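Local structure of GDSL-like protein (Roseburia intestinalis L1-82, 6HFZ) at residues Y57-Y60 with E61-K65; K65-Q69 with A70-Y74; G80-T83 with S84-V88; N110-T114 with E115-E119; W271-K275 with K276-I280. The protein removes acetyl groups from acetylated mannans as a two-domain esterase whose hydrolase domain belongs to the SGNH clan. One frame throughout, in Å; residues are numbered along the deposited sequence. Where two conformers were deposited one is given.

Contact 1: residues Y57-Y60 with E61-K65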
# COMPACT_ATOMS: atom_id res chain seq x y z
N TYR A 57 -8.65 -7.84 -11.31
CA TYR A 57 -9.86 -8.60 -11.68
C TYR A 57 -9.49 -9.65 -12.73
O TYR A 57 -10.02 -10.77 -12.71
CB TYR A 57 -10.95 -7.63 -12.08
CG TYR A 57 -12.32 -8.24 -11.97
CD1 TYR A 57 -13.02 -8.25 -10.78
CD2 TYR A 57 -12.87 -8.88 -13.06
CE1 TYR A 57 -14.27 -8.85 -10.68
CE2 TYR A 57 -14.09 -9.51 -12.98
CZ TYR A 57 -14.79 -9.49 -11.79
OH TYR A 57 -16.04 -10.07 -11.77
N HIS A 58 -8.52 -9.34 -13.61
CA HIS A 58 -8.04 -10.33 -14.57
C HIS A 58 -7.43 -11.53 -13.87
O HIS A 58 -7.64 -12.68 -14.27
CB HIS A 58 -7.06 -9.74 -15.60
CG HIS A 58 -7.63 -8.87 -16.69
ND1 HIS A 58 -8.63 -9.29 -17.58
CD2 HIS A 58 -7.27 -7.65 -17.11
CE1 HIS A 58 -8.86 -8.33 -18.47
NE2 HIS A 58 -8.02 -7.32 -18.23
N VAL A 59 -6.66 -11.30 -12.79
CA VAL A 59 -6.08 -12.39 -12.07
C VAL A 59 -7.19 -13.17 -11.37
O VAL A 59 -7.12 -14.41 -11.24
CB VAL A 59 -5.03 -11.88 -11.07
CG1 VAL A 59 -4.62 -12.91 -10.05
CG2 VAL A 59 -3.84 -11.31 -11.80
N TYR A 60 -8.18 -12.45 -10.83
CA TYR A 60 -9.32 -13.08 -10.15
C TYR A 60 -10.03 -14.00 -11.16
O TYR A 60 -10.37 -15.16 -10.86
CB TYR A 60 -10.22 -12.01 -9.52
CG TYR A 60 -11.55 -12.50 -9.01
CD1 TYR A 60 -11.63 -13.33 -7.91
CD2 TYR A 60 -12.70 -12.11 -9.64
CE1 TYR A 60 -12.86 -13.77 -7.43
CE2 TYR A 60 -13.94 -12.55 -9.19
CZ TYR A 60 -14.01 -13.37 -8.09
OH TYR A 60 -15.25 -13.77 -7.67
N GLU A 61 -10.23 -13.49 -12.38
CA GLU A 61 -10.88 -14.26 -13.45
C GLU A 61 -10.03 -15.50 -13.79
O GLU A 61 -10.61 -16.56 -14.09
CB GLU A 61 -11.20 -13.39 -14.67
CG GLU A 61 -12.37 -12.46 -14.39
CD GLU A 61 -12.99 -11.77 -15.58
OE1 GLU A 61 -12.24 -11.28 -16.44
OE2 GLU A 61 -14.24 -11.68 -15.63
N TRP A 62 -8.69 -15.38 -13.77
CA TRP A 62 -7.82 -16.55 -13.94
C TRP A 62 -8.17 -17.67 -12.95
O TRP A 62 -8.28 -18.81 -13.39
CB TRP A 62 -6.32 -16.22 -13.89
CG TRP A 62 -5.41 -17.39 -14.12
CD1 TRP A 62 -4.89 -17.79 -15.32
CD2 TRP A 62 -4.92 -18.32 -13.14
NE1 TRP A 62 -4.13 -18.91 -15.14
CE2 TRP A 62 -4.16 -19.28 -13.82
CE3 TRP A 62 -5.11 -18.47 -11.77
CZ2 TRP A 62 -3.51 -20.31 -13.16
CZ3 TRP A 62 -4.48 -19.50 -11.12
CH2 TRP A 62 -3.71 -20.44 -11.81
N TRP A 63 -8.27 -17.37 -11.65
CA TRP A 63 -8.61 -18.39 -10.65
C TRP A 63 -9.96 -19.05 -11.01
O TRP A 63 -10.04 -20.29 -11.08
CB TRP A 63 -8.62 -17.78 -9.23
CG TRP A 63 -7.25 -17.49 -8.69
CD1 TRP A 63 -6.56 -16.31 -8.72
CD2 TRP A 63 -6.39 -18.43 -8.03
NE1 TRP A 63 -5.33 -16.46 -8.12
CE2 TRP A 63 -5.21 -17.74 -7.68
CE3 TRP A 63 -6.53 -19.77 -7.69
CZ2 TRP A 63 -4.16 -18.37 -7.02
CZ3 TRP A 63 -5.49 -20.40 -7.05
CH2 TRP A 63 -4.32 -19.71 -6.72
N LYS A 64 -10.99 -18.24 -11.23
CA LYS A 64 -12.35 -18.75 -11.59
C LYS A 64 -12.29 -19.71 -12.79
O LYS A 64 -12.89 -20.79 -12.74
CB LYS A 64 -13.29 -17.59 -11.90
CG LYS A 64 -13.68 -16.75 -10.71
CD LYS A 64 -14.64 -15.65 -11.07
CE LYS A 64 -15.99 -16.18 -11.51
NZ LYS A 64 -16.87 -15.06 -11.92
N LYS A 65 -11.57 -19.32 -13.85
CA LYS A 65 -11.55 -20.07 -15.12
C LYS A 65 -10.70 -21.34 -14.99
O LYS A 65 -11.02 -22.40 -15.57
CB LYS A 65 -11.00 -19.21 -16.26
CG LYS A 65 -11.12 -19.85 -17.64
CD LYS A 65 -12.57 -20.14 -18.07
CE LYS A 65 -12.71 -21.14 -19.20
NZ LYS A 65 -12.04 -20.68 -20.44
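The ring of Tyr57 has the carboxylate of Glu61 at its edge, OE2 lying near the ring plane 3.4 Å from Tyr57 CE2, while CD2 of Tyr60 sits over one face toward the rim. The Tyr60 ring in turn carries the aliphatic chain of Lys64 on one face: CG lies above the ring, and CD comes within 3.7 Å of Tyr60 CE2. Tyr57-Glu61 and Tyr60-Lys64 are i to i+4 pairs, Tyr57-Tyr60 i to i+3, along helix 55-66, which packs against the sheet of the SGNH hydrolase domain. Glu61 and Tyr57 cross with their flat groups turned 54° apart, the glutamate chain running out extended beyond CG to bring OE2 to the ring edge. With an alanine in place of Glu61, the CE2 edge of Tyr57 is likely to lose the CG and carboxylate beside it. On another side of the helix, Val59 and Trp63 run alongside each other, with Val59 CG1 4.1 Å from Trp63 CD1; Trp62 CZ3 stands over the centre of one Trp63 face. Leu20, Val23 and Met24 of helix 18-28 pack on Trp63, while the hydroxyl of Tyr60 bonds to the backbone O of Phe72. Four successive backbone bonds carry the helix through this turn. The first is short, Glu61 N to Tyr57 O at 2.7 Å; the last is nearly straight, Lys64 N meeting Tyr60 O in the carbonyl plane at 3.2 Å.

Contact 2: residues K65-Q69 with A70-Y74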
# COMPACT_ATOMS: atom_id res chain seq x y z
N LYS A 65 -11.57 -19.32 -13.85
CA LYS A 65 -11.55 -20.07 -15.12
C LYS A 65 -10.70 -21.34 -14.99
O LYS A 65 -11.02 -22.40 -15.57
CB LYS A 65 -11.00 -19.21 -16.26
CG LYS A 65 -11.12 -19.85 -17.64
CD LYS A 65 -12.57 -20.14 -18.07
CE LYS A 65 -12.71 -21.14 -19.20
NZ LYS A 65 -12.04 -20.68 -20.44
N THR A 66 -9.63 -21.26 -14.22
CA THR A 66 -8.74 -22.38 -14.06
C THR A 66 -9.40 -23.45 -13.17
O THR A 66 -9.15 -24.60 -13.39
CB THR A 66 -7.37 -21.91 -13.57
OG1 THR A 66 -6.92 -20.94 -14.52
CG2 THR A 66 -6.32 -22.99 -13.45
N PHE A 67 -10.20 -23.04 -12.16
CA PHE A 67 -10.78 -23.96 -11.16
C PHE A 67 -12.27 -23.69 -11.05
O PHE A 67 -12.74 -23.07 -10.09
CB PHE A 67 -10.04 -23.81 -9.81
CG PHE A 67 -8.53 -23.89 -9.86
CD1 PHE A 67 -7.87 -25.12 -9.88
CD2 PHE A 67 -7.75 -22.74 -9.85
CE1 PHE A 67 -6.48 -25.20 -9.89
CE2 PHE A 67 -6.36 -22.81 -9.86
CZ PHE A 67 -5.73 -24.04 -9.89
N PRO A 68 -13.08 -24.04 -12.09
CA PRO A 68 -14.51 -23.69 -12.10
C PRO A 68 -15.35 -24.32 -10.97
O PRO A 68 -16.47 -23.86 -10.70
CB PRO A 68 -15.01 -24.19 -13.46
CG PRO A 68 -13.97 -25.18 -13.94
CD PRO A 68 -12.66 -24.75 -13.31
N GLN A 69 -14.80 -25.35 -10.33
CA GLN A 69 -15.44 -26.08 -9.23
C GLN A 69 -15.31 -25.30 -7.92
O GLN A 69 -16.06 -25.57 -6.99
CB GLN A 69 -14.84 -27.50 -9.13
CG GLN A 69 -13.32 -27.58 -8.96
CD GLN A 69 -12.53 -27.54 -10.25
OE1 GLN A 69 -12.93 -26.95 -11.25
NE2 GLN A 69 -11.37 -28.19 -10.24
N ALA A 70 -14.34 -24.37 -7.82
CA ALA A 70 -14.13 -23.59 -6.57
C ALA A 70 -15.01 -22.33 -6.56
O ALA A 70 -15.47 -21.87 -7.61
CB ALA A 70 -12.67 -23.26 -6.41
N ASP A 71 -15.27 -21.81 -5.35
CA ASP A 71 -15.97 -20.53 -5.14
C ASP A 71 -14.97 -19.45 -4.70
O ASP A 71 -14.43 -19.51 -3.61
CB ASP A 71 -17.05 -20.66 -4.07
CG ASP A 71 -18.27 -21.37 -4.60
OD1 ASP A 71 -18.91 -20.80 -5.51
OD2 ASP A 71 -18.53 -22.51 -4.14
N PHE A 72 -14.75 -18.46 -5.55
CA PHE A 72 -13.76 -17.43 -5.21
C PHE A 72 -14.43 -16.11 -4.84
O PHE A 72 -15.44 -15.72 -5.47
CB PHE A 72 -12.81 -17.21 -6.39
CG PHE A 72 -11.97 -18.40 -6.74
CD1 PHE A 72 -10.85 -18.70 -5.97
CD2 PHE A 72 -12.30 -19.23 -7.81
CE1 PHE A 72 -10.02 -19.76 -6.30
CE2 PHE A 72 -11.47 -20.28 -8.14
CZ PHE A 72 -10.37 -20.57 -7.38
N THR A 73 -13.79 -15.40 -3.89
CA THR A 73 -14.19 -14.10 -3.42
C THR A 73 -13.06 -13.11 -3.74
O THR A 73 -11.92 -13.43 -3.46
CB THR A 73 -14.48 -14.09 -1.91
OG1 THR A 73 -15.56 -15.01 -1.69
CG2 THR A 73 -14.91 -12.73 -1.39
N TYR A 74 -13.44 -11.98 -4.32
CA TYR A 74 -12.52 -10.92 -4.83
C TYR A 74 -12.36 -9.85 -3.74
O TYR A 74 -13.36 -9.26 -3.34
CB TYR A 74 -13.08 -10.30 -6.10
CG TYR A 74 -12.31 -9.15 -6.71
CD1 TYR A 74 -11.02 -9.30 -7.19
CD2 TYR A 74 -12.91 -7.92 -6.88
CE1 TYR A 74 -10.32 -8.25 -7.76
CE2 TYR A 74 -12.25 -6.87 -7.52
CZ TYR A 74 -10.94 -7.02 -7.95
OH TYR A 74 -10.41 -5.93 -8.59
O HOH W 1 -14.77 -20.85 -10.08
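Ala70 N donates to Phe67 O over 3.1 Å and closes a type I beta turn from Phe67 to Ala70. The donor stands well above the carbonyl plane, 53° out of it, and meets no lone pair. Phe67 is the residue at which the chain leaves helical geometry after helix 55-66, and the turn hands it over to strand 71-78, an outermost strand of the hydrolase-domain sheet. A water sits by the same carbonyl, 3.0 Å from Phe67 O and 2.8 Å from Ala70 O, and may bridge the two, though other acceptors compete for its protons. Phe67 O also meets the edge of the Phe72 ring, 3.6 Å from Phe72 CE2. Outside the turn, Gln69 gives its NE2 to the backbone O of Lys28.

The apolar contacts gather round one carbon. Phe72 CZ reaches Phe67 CB at 4.1 Å, and the methyl CB of Ala70 stands 4.3 Å from that same Phe67 CB. With CG of Phe72 anti to its own carbonyl carbon (chi1 -64°), the ring swings back toward Phe67. Met24 and Ala27 of helix 18-28 pack against the Phe67 side chain.

The chemistry is thus divided: Phe67 O is the polar focus, taking a backbone N-H and probably a water, while Phe67 CB, Ala70 CB and the Phe72 ring meet beside it by apolar contact.

Contact 3: residues G80-T83 with S84-V88. With ACT (acetate ion), chain E.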
# COMPACT_ATOMS: atom_id res chain seq x y z
N GLY A 80 -5.21 4.32 -3.88
CA GLY A 80 -4.35 5.13 -4.71
C GLY A 80 -3.46 6.07 -3.93
O GLY A 80 -3.90 6.73 -2.96
N GLY A 81 -2.21 6.17 -4.40
CA GLY A 81 -1.24 7.13 -3.93
C GLY A 81 -0.80 6.87 -2.49
O GLY A 81 -0.50 7.84 -1.77
N THR A 82 -0.69 5.59 -2.12
CA THR A 82 -0.21 5.18 -0.81
C THR A 82 0.79 4.02 -0.92
O THR A 82 0.89 3.33 -1.94
CB THR A 82 -1.35 4.81 0.16
OG1 THR A 82 -1.94 3.61 -0.29
CG2 THR A 82 -2.38 5.92 0.30
N THR A 83 1.54 3.84 0.17
CA THR A 83 2.77 3.02 0.18
C THR A 83 2.60 1.83 1.09
O THR A 83 1.57 1.71 1.81
CB THR A 83 3.95 3.89 0.69
OG1 THR A 83 3.76 4.20 2.08
CG2 THR A 83 4.10 5.17 -0.10
N SER A 84 3.67 1.02 1.21
CA SER A 84 3.72 -0.11 2.11
C SER A 84 3.71 0.38 3.56
O SER A 84 3.35 -0.40 4.45
CB SER A 84 4.91 -0.98 1.84
OG SER A 84 6.13 -0.30 2.11
N GLN A 85 4.11 1.64 3.81
CA GLN A 85 4.04 2.20 5.20
C GLN A 85 2.56 2.31 5.64
O GLN A 85 2.22 1.92 6.75
CB GLN A 85 4.82 3.51 5.29
CG GLN A 85 4.91 4.09 6.69
CD GLN A 85 5.87 5.25 6.70
OE1 GLN A 85 6.38 5.68 5.66
NE2 GLN A 85 6.13 5.82 7.88
N PHE A 86 1.68 2.78 4.75
CA PHE A 86 0.24 2.73 5.09
C PHE A 86 -0.25 1.28 5.09
O PHE A 86 -1.02 0.86 5.96
CB PHE A 86 -0.54 3.65 4.18
CG PHE A 86 -2.02 3.75 4.47
CD1 PHE A 86 -2.52 3.63 5.75
CD2 PHE A 86 -2.90 4.05 3.45
CE1 PHE A 86 -3.88 3.75 6.01
CE2 PHE A 86 -4.26 4.18 3.71
CZ PHE A 86 -4.74 4.04 4.99
N GLY A 87 0.25 0.47 4.12
CA GLY A 87 -0.16 -0.94 4.02
C GLY A 87 -0.02 -1.74 5.32
O GLY A 87 -0.94 -2.50 5.70
N VAL A 88 1.12 -1.64 5.98
CA VAL A 88 1.34 -2.41 7.22
C VAL A 88 0.38 -1.94 8.33
O VAL A 88 -0.11 -2.79 9.11
CB VAL A 88 2.82 -2.44 7.67
CG1 VAL A 88 3.29 -1.06 8.01
CG2 VAL A 88 3.07 -3.43 8.81
C ACT E . -0.39 5.23 -7.55
O ACT E . -0.72 6.34 -8.07
OXT ACT E . -0.81 4.85 -6.45
CH3 ACT E . 0.55 4.30 -8.23
O HOH W 2 4.45 6.49 3.07
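Thr83 meets the first turn of helix 84-96 with both of its oxygens. As N-cap it offers OG1 to Gln85 N at 3.1 Å, a weak and bent capping bond, and its carbonyl O accepts from Gly87 N at 2.9 Å in the carbonyl plane. The side-chain rotation, chi1 68°, sets OG1 between the backbone N and the carbonyl carbon, within reach of Gln85 N. A water 2.6 Å from Thr83 OG1 also gives a weak bond to Gln85 OE1. The buried amide of Gln85 has stronger partners in His116 NE2 for its OE1 and Thr334 OG1 for its NE2; Ser84 OG is held by Asp111 OD2 and Thr120 OG1. Thr82 turns its hydroxyl to the carbonyl O of Ile79 and puts CB at the edge of the Phe86 ring, with CG2 3.7 Å from Phe86 CD2. Gly81 N donates to OXT of a bound acetate over 2.8 Å at 156°. Ser41 N, Asn110 ND2 and His193 NE2 also bond it. A serine N-H, a glycine N-H and an asparagine amide are the donors of the oxyanion hole of SGNH hydrolases, and the acetate, probably from the crystallisation liquor, is likely to mark it here.

Contact 4: residues N110-T114 with E115-E119. With ACT (acetate ion), chain E.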
# COMPACT_ATOMS: atom_id res chain seq x y z
N ASN A 110 5.03 2.82 -5.70
CA ASN A 110 4.50 3.75 -4.70
C ASN A 110 5.61 4.07 -3.69
O ASN A 110 5.96 5.24 -3.48
CB ASN A 110 3.29 3.17 -3.97
CG ASN A 110 2.05 3.15 -4.83
OD1 ASN A 110 1.70 2.12 -5.41
ND2 ASN A 110 1.43 4.32 -5.01
N ASP A 111 6.17 3.01 -3.10
CA ASP A 111 7.36 3.09 -2.26
C ASP A 111 8.49 3.73 -3.08
O ASP A 111 8.64 3.40 -4.25
CB ASP A 111 7.85 1.72 -1.79
CG ASP A 111 6.93 1.05 -0.78
OD1 ASP A 111 5.74 1.50 -0.66
OD2 ASP A 111 7.40 0.11 -0.12
N ASP A 112 9.28 4.61 -2.46
CA ASP A 112 10.59 5.02 -3.02
C ASP A 112 11.59 3.89 -2.78
O ASP A 112 11.38 3.05 -1.88
CB ASP A 112 11.10 6.32 -2.40
CG ASP A 112 10.25 7.55 -2.68
OD1 ASP A 112 9.71 7.64 -3.80
OD2 ASP A 112 10.15 8.41 -1.76
N SER A 113 12.65 3.81 -3.61
CA SER A 113 13.62 2.71 -3.50
C SER A 113 14.68 3.04 -2.45
O SER A 113 15.84 3.38 -2.77
CB SER A 113 14.26 2.36 -4.84
OG SER A 113 14.76 1.01 -4.81
N THR A 114 14.28 2.96 -1.17
CA THR A 114 15.09 3.46 -0.08
C THR A 114 15.05 2.46 1.04
O THR A 114 14.13 1.66 1.12
CB THR A 114 14.63 4.84 0.44
OG1 THR A 114 13.31 4.71 0.99
CG2 THR A 114 14.71 5.92 -0.62
N GLU A 115 16.00 2.59 1.99
CA GLU A 115 16.07 1.67 3.12
C GLU A 115 14.84 1.79 4.03
O GLU A 115 14.42 0.79 4.58
CB GLU A 115 17.36 1.89 3.90
CG GLU A 115 18.56 1.51 3.07
CD GLU A 115 19.27 0.24 3.50
OE1 GLU A 115 18.64 -0.62 4.20
OE2 GLU A 115 20.47 0.12 3.16
N HIS A 116 14.28 3.00 4.12
CA HIS A 116 13.04 3.27 4.86
C HIS A 116 11.91 2.36 4.34
O HIS A 116 11.26 1.69 5.14
CB HIS A 116 12.67 4.75 4.73
CG HIS A 116 11.32 5.06 5.27
ND1 HIS A 116 11.05 5.11 6.63
CD2 HIS A 116 10.14 5.28 4.64
CE1 HIS A 116 9.76 5.35 6.81
NE2 HIS A 116 9.19 5.48 5.61
N PHE A 117 11.67 2.36 3.03
CA PHE A 117 10.64 1.53 2.42
C PHE A 117 10.99 0.04 2.42
O PHE A 117 10.08 -0.80 2.48
CB PHE A 117 10.24 2.13 1.05
CG PHE A 117 9.41 3.38 1.21
CD1 PHE A 117 8.13 3.34 1.74
CD2 PHE A 117 9.92 4.62 0.83
CE1 PHE A 117 7.40 4.50 1.94
CE2 PHE A 117 9.17 5.78 0.99
CZ PHE A 117 7.91 5.72 1.54
N MSE A 118 12.27 -0.31 2.37
CA MSE A 118 12.65 -1.70 2.59
C MSE A 118 12.13 -2.15 3.95
O MSE A 118 11.60 -3.25 4.09
CB MSE A 118 14.13 -2.06 2.47
CG MSE A 118 14.25 -3.55 2.36
SE MSE A 118 16.07 -4.09 1.82
CE MSE A 118 17.05 -2.67 2.78
N GLU A 119 12.28 -1.28 4.95
CA GLU A 119 11.88 -1.60 6.32
C GLU A 119 10.35 -1.68 6.46
O GLU A 119 9.84 -2.63 7.05
CB GLU A 119 12.49 -0.57 7.29
CG GLU A 119 12.33 -0.98 8.74
CD GLU A 119 12.98 -0.07 9.78
OE1 GLU A 119 13.63 0.93 9.40
OE2 GLU A 119 12.80 -0.33 10.97
C ACT E . -0.39 5.23 -7.55
O ACT E . -0.72 6.34 -8.07
OXT ACT E . -0.81 4.85 -6.45
CH3 ACT E . 0.55 4.30 -8.23
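Strikingly, the Phe117 ring is clasped between a backbone carbon and an imidazole. Asp111 CA stands over one face, 4.1 Å from the ring centroid and 14° off the normal, a CH-pi contact; CD2 of the neighbouring His116 lies over the centre of the opposite face. Past the CD1 rim, on the same side as its CA, comes the Asp111 carboxylate, its CG 3.6 Å from Phe117 CD1 and the two planes 33° apart. Also on the side of Asp111 CA, Asp112 reaches the CD2 rim, with CB 3.8 Å from Phe117 CD2 and its carbonyl O 3.3 Å from Phe117 CB. Thr114, the N-cap residue of helix 115-129, lies alongside the ring with OG1 3.4 Å from Phe117 CD2, while its carbonyl O receives the backbone N of selenomethionine Met118 at 3.0 Å. A chi1 of -73° sets the Phe117 ring beside its backbone N and throws it back over the loop before the helix. Cutting Phe117 back to an alanine would probably open a gap between Asp111 CA and the His116 imidazole and leave the loop freer to shift. His155 NE2 bonds Asp111 OD2, and Glu337 holds His116 ND1. At the start of the loop, Asn110 ND2 gives an almost straight bond to acetate OXT over 2.7 Å. The loop is probably steadied by the ring and by the bonded Asp111 carboxylate, next in sequence to the acetate-binding Asn110.

Contact 5: residues W271-K275 with K276-I280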
# COMPACT_ATOMS: atom_id res chain seq x y z
N TRP A 271 -10.25 13.80 11.86
CA TRP A 271 -10.67 15.02 12.51
C TRP A 271 -10.46 16.17 11.52
O TRP A 271 -9.51 16.15 10.73
CB TRP A 271 -9.87 15.31 13.79
CG TRP A 271 -9.79 14.27 14.85
CD1 TRP A 271 -10.59 14.15 15.95
CD2 TRP A 271 -8.83 13.21 14.91
NE1 TRP A 271 -10.15 13.12 16.72
CE2 TRP A 271 -9.09 12.51 16.10
CE3 TRP A 271 -7.76 12.80 14.09
CZ2 TRP A 271 -8.33 11.42 16.51
CZ3 TRP A 271 -7.02 11.72 14.49
CH2 TRP A 271 -7.28 11.05 15.69
N THR A 272 -11.29 17.21 11.62
CA THR A 272 -11.15 18.37 10.75
C THR A 272 -10.97 19.63 11.59
O THR A 272 -11.38 19.63 12.73
CB THR A 272 -12.36 18.57 9.83
OG1 THR A 272 -13.52 18.68 10.64
CG2 THR A 272 -12.49 17.41 8.86
N ALA A 273 -10.40 20.67 10.96
CA ALA A 273 -10.22 22.02 11.58
C ALA A 273 -10.18 23.12 10.50
O ALA A 273 -9.57 22.94 9.45
CB ALA A 273 -8.95 22.02 12.40
N SER A 274 -10.76 24.30 10.82
CA SER A 274 -10.83 25.41 9.88
C SER A 274 -10.14 26.69 10.38
O SER A 274 -9.97 27.61 9.58
CB SER A 274 -12.28 25.75 9.54
OG SER A 274 -12.95 24.61 8.98
N LYS A 275 -9.86 26.78 11.68
CA LYS A 275 -9.40 28.05 12.29
C LYS A 275 -7.99 27.97 12.87
O LYS A 275 -7.62 27.02 13.53
CB LYS A 275 -10.36 28.46 13.39
CG LYS A 275 -11.73 28.81 12.85
CD LYS A 275 -12.64 29.27 13.92
CE LYS A 275 -14.05 29.51 13.39
NZ LYS A 275 -14.96 29.84 14.51
N LYS A 276 -7.23 29.05 12.64
CA LYS A 276 -5.89 29.19 13.23
C LYS A 276 -5.95 28.90 14.72
O LYS A 276 -6.86 29.34 15.43
CB LYS A 276 -5.30 30.59 12.95
CG LYS A 276 -3.84 30.72 13.38
CD LYS A 276 -3.14 31.94 12.82
CE LYS A 276 -1.77 32.14 13.44
NZ LYS A 276 -1.06 33.26 12.80
N GLY A 277 -5.02 28.06 15.21
CA GLY A 277 -4.95 27.72 16.60
C GLY A 277 -5.74 26.49 17.02
O GLY A 277 -5.63 26.01 18.12
N ASP A 278 -6.60 25.96 16.13
CA ASP A 278 -7.27 24.69 16.41
C ASP A 278 -6.20 23.61 16.61
O ASP A 278 -5.29 23.51 15.82
CB ASP A 278 -8.17 24.29 15.24
CG ASP A 278 -9.46 25.10 15.11
OD1 ASP A 278 -9.78 25.86 16.07
OD2 ASP A 278 -10.16 24.95 14.06
N SER A 279 -6.35 22.76 17.62
CA SER A 279 -5.33 21.76 17.95
C SER A 279 -5.98 20.48 18.46
O SER A 279 -7.21 20.41 18.76
CB SER A 279 -4.32 22.28 18.94
OG SER A 279 -4.97 22.81 20.06
N ILE A 280 -5.14 19.46 18.58
CA ILE A 280 -5.50 18.14 19.06
C ILE A 280 -4.24 17.52 19.67
O ILE A 280 -3.15 17.79 19.18
CB ILE A 280 -6.07 17.31 17.90
CG1 ILE A 280 -6.51 15.91 18.37
CG2 ILE A 280 -5.07 17.25 16.75
CD1 ILE A 280 -7.15 15.07 17.24
O HOH W 3 -12.66 24.86 13.21
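Ile280 points end-on at the indole of Trp271, the two side chains crossing at about a right angle. Its terminal CD1 stands over the five-membered ring, 3.4 Å from the centroid and 11° off the normal, a close CH-pi contact. An extended isoleucine, with CG1 anti to the backbone N (chi1 -178°), carries the methyl that far. Nearer the bend, Asp278 turns back toward strand 271-273, and its CB lies 3.7 Å from the methyl CB of Ala273. Asp278 OD2 accepts from Lys275 N at 3.0 Å, met from 58° above the carboxylate plane, and weakly from Ser274 N. A water 2.6 Å from Asp278 OD2 donates to it while accepting from Ser274 N. Asp278 N returns a bond to Lys275 O at 3.0 Å, closing a type II beta turn in which Gly277 takes a positive phi that suits glycine. The turn passes the chain from a strand paired with 361-370 to one paired with 342-352, so it joins two antiparallel sheets, and Leu363 packs on both Trp271 and Ile280. The connection is held at one end by an apolar methyl-on-indole contact and at the other by a carboxylate serving backbone N-H groups, with no salt bridge to Lys275.

Overall arrangement
Contacts 1 and 2 run straight into each other along helix 55-66, sharing Lys65, their centres 8 Å apart; Tyr60 OH to Phe72 O at 2.9 Å and the packing of Tyr57 on Tyr74 tie helix to strand. Contacts 3 and 4, with centres 11 Å apart, meet directly through Ser84 OG to Asp111 OD2 (2.6 Å) and Gln85 OE1 to His116 NE2 (2.8 Å), and both hold the acetate. The acetate also bonds Ser41 N and His193 NE2, residues which with Asp190 have the geometry of a catalytic triad, so this pair probably frames the active site. Contact 1 lies about 24 Å from contact 3, centre to centre. Contact 5, among the antiparallel sheets, is about 26 Å from contact 3 by centres.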